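Local coordinates for protein cellulase (Bacillus sp. BG-CS10, PDB 5E09) that probably hydrolyses the internal beta-1,4-glucosidic bonds of cellulose, pairing a family 5 catalytic barrel with a family 46 carbohydrate-binding module, at residues G270-L275 with V305-W310. Residues are numbered along the deposited sequence; the frame is centred on the assembly and turned at random.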
loop_
_atom_site.group_PDB
_atom_site.type_symbol
_atom_site.label_atom_id
_atom_site.label_comp_id
_atom_site.label_asym_id
_atom_site.label_seq_id
_atom_site.Cartn_x
_atom_site.Cartn_y
_atom_site.Cartn_z
ATOM N N GLY A 270 11.499 -2.524 1.274
ATOM C CA GLY A 270 11.645 -1.080 1.358
ATOM C C GLY A 270 10.371 -0.281 1.172
ATOM O O GLY A 270 10.273 0.862 1.625
ATOM N N GLU A 271 9.401 -0.874 0.483
ATOM C CA GLU A 271 8.072 -0.297 0.353
ATOM C C GLU A 271 7.034 -1.397 0.373
ATOM O O GLU A 271 7.207 -2.435 -0.275
ATOM C CB GLU A 271 7.922 0.506 -0.945
ATOM C CG GLU A 271 8.847 1.690 -1.088
ATOM C CD GLU A 271 8.582 2.470 -2.356
ATOM O OE1 GLU A 271 7.528 2.224 -2.983
ATOM O OE2 GLU A 271 9.425 3.318 -2.728
ATOM N N PHE A 272 5.956 -1.180 1.115
ATOM C CA PHE A 272 4.779 -2.016 0.948
ATOM C C PHE A 272 3.524 -1.191 1.189
ATOM O O PHE A 272 3.584 -0.092 1.739
ATOM C CB PHE A 272 4.832 -3.251 1.861
ATOM C CG PHE A 272 4.581 -2.963 3.311
ATOM C CD1 PHE A 272 5.610 -2.537 4.139
ATOM C CD2 PHE A 272 3.322 -3.150 3.859
ATOM C CE1 PHE A 272 5.383 -2.286 5.476
ATOM C CE2 PHE A 272 3.088 -2.898 5.201
ATOM C CZ PHE A 272 4.120 -2.465 6.010
ATOM N N GLY A 273 2.399 -1.728 0.736
ATOM C CA GLY A 273 1.114 -1.066 0.814
ATOM C C GLY A 273 0.191 -1.808 -0.131
ATOM O O GLY A 273 0.434 -2.967 -0.461
ATOM N N LEU A 274 -0.873 -1.151 -0.563
ATOM C CA LEU A 274 -1.703 -1.696 -1.625
ATOM C C LEU A 274 -1.734 -0.682 -2.761
ATOM O O LEU A 274 -1.897 0.511 -2.523
ATOM C CB LEU A 274 -3.114 -2.012 -1.119
ATOM C CG LEU A 274 -3.235 -3.229 -0.199
ATOM C CD1 LEU A 274 -4.601 -3.258 0.466
ATOM C CD2 LEU A 274 -2.995 -4.518 -0.983
ATOM N N LEU A 275 -1.552 -1.163 -3.987
ATOM C CA LEU A 275 -1.454 -0.302 -5.161
ATOM C C LEU A 275 -2.636 0.658 -5.270
ATOM O O LEU A 275 -2.458 1.851 -5.543
ATOM C CB LEU A 275 -1.362 -1.154 -6.424
ATOM C CG LEU A 275 -0.518 -0.585 -7.559
ATOM C CD1 LEU A 275 0.924 -0.480 -7.104
ATOM C CD2 LEU A 275 -0.637 -1.451 -8.802
ATOM N N VAL A 305 11.799 -10.618 7.517
ATOM C CA VAL A 305 11.875 -9.503 6.584
ATOM C C VAL A 305 11.538 -8.198 7.288
ATOM O O VAL A 305 10.412 -8.007 7.740
ATOM C CB VAL A 305 10.923 -9.683 5.386
ATOM C CG1 VAL A 305 11.005 -8.469 4.459
ATOM C CG2 VAL A 305 11.248 -10.962 4.632
ATOM N N THR A 306 12.519 -7.306 7.388
ATOM C CA THR A 306 12.268 -5.973 7.911
ATOM C C THR A 306 11.455 -5.203 6.875
ATOM O O THR A 306 11.818 -5.173 5.703
ATOM C CB THR A 306 13.578 -5.238 8.232
ATOM O OG1 THR A 306 14.124 -5.754 9.454
ATOM C CG2 THR A 306 13.342 -3.748 8.388
ATOM N N HIS A 307 10.345 -4.601 7.294
ATOM C CA HIS A 307 9.444 -3.942 6.352
ATOM C C HIS A 307 9.283 -2.452 6.634
ATOM O O HIS A 307 9.435 -2.001 7.772
ATOM C CB HIS A 307 8.077 -4.625 6.371
ATOM C CG HIS A 307 7.467 -4.703 7.735
ATOM N ND1 HIS A 307 6.957 -3.598 8.385
ATOM C CD2 HIS A 307 7.301 -5.748 8.578
ATOM C CE1 HIS A 307 6.498 -3.965 9.569
ATOM N NE2 HIS A 307 6.697 -5.264 9.713
HETATM N N MSE A 308 8.965 -1.696 5.587
HETATM C CA MSE A 308 8.847 -0.239 5.665
HETATM C C MSE A 308 7.630 0.277 4.888
HETATM O O MSE A 308 7.602 0.226 3.656
HETATM C CB MSE A 308 10.120 0.425 5.134
HETATM C CG MSE A 308 11.402 -0.163 5.699
HETATM SE SE MSE A 308 12.960 0.853 5.188
HETATM C CE MSE A 308 12.852 2.269 6.526
ATOM N N LEU A 309 6.639 0.783 5.614
ATOM C CA LEU A 309 5.358 1.179 5.037
ATOM C C LEU A 309 5.478 2.400 4.132
ATOM O O LEU A 309 6.113 3.391 4.493
ATOM C CB LEU A 309 4.354 1.462 6.159
ATOM C CG LEU A 309 2.997 2.074 5.805
ATOM C CD1 LEU A 309 2.091 1.037 5.159
ATOM C CD2 LEU A 309 2.347 2.686 7.042
ATOM N N TRP A 310 4.865 2.328 2.955
ATOM C CA TRP A 310 4.839 3.478 2.060
ATOM C C TRP A 310 3.747 4.448 2.497
ATOM O O TRP A 310 2.570 4.090 2.533
ATOM C CB TRP A 310 4.611 3.052 0.605
ATOM C CG TRP A 310 4.483 4.229 -0.320
ATOM C CD1 TRP A 310 3.341 4.684 -0.923
ATOM C CD2 TRP A 310 5.523 5.118 -0.720
ATOM N NE1 TRP A 310 3.614 5.792 -1.682
ATOM C CE2 TRP A 310 4.961 6.085 -1.573
ATOM C CE3 TRP A 310 6.900 5.187 -0.452
ATOM C CZ2 TRP A 310 5.698 7.108 -2.160
ATOM C CZ3 TRP A 310 7.641 6.207 -1.031
ATOM C CH2 TRP A 310 7.037 7.154 -1.875
#
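Over one face of the Phe272 ring lies Leu309 CD1, while the backbone N of Met308 sits at its edge, in the plane; the His307 ring approaches obliquely, with ND1 3.6 Å from Phe272 CE1. On Trp310, Glu271 OE1 stands 3.8 Å above one indole face, nearer its margin than its middle. The two side chains run side by side in the same direction, carboxylate and indole tilted by 23°, and Glu271, extended beyond CG (chi2 -177°), brings CD to 3.7 Å from Trp310 CE3. The backbones splay, joined by a bond from Trp310 N to Phe272 O (3.0 Å, N-H...O 168°) and a weak one from Phe272 N to Met308 O. These are the seventh and eighth strands of the TIM barrel, linked through helix 286-302, whose Phe293 and Leu296 also touch Phe272. In family 5 glycosidases the seventh strand ends in the catalytic nucleophile, and Glu271 is consistent with that role. Its OE1 is hydrogen-bonded to Tyr226 OH, and its OE2 forms a salt bridge with Arg59 NH1. An alanine here would probably leave Arg59 without its salt-bridge mate, Tyr226 without this hydrogen bond and the Trp310 face without its carboxylate neighbour.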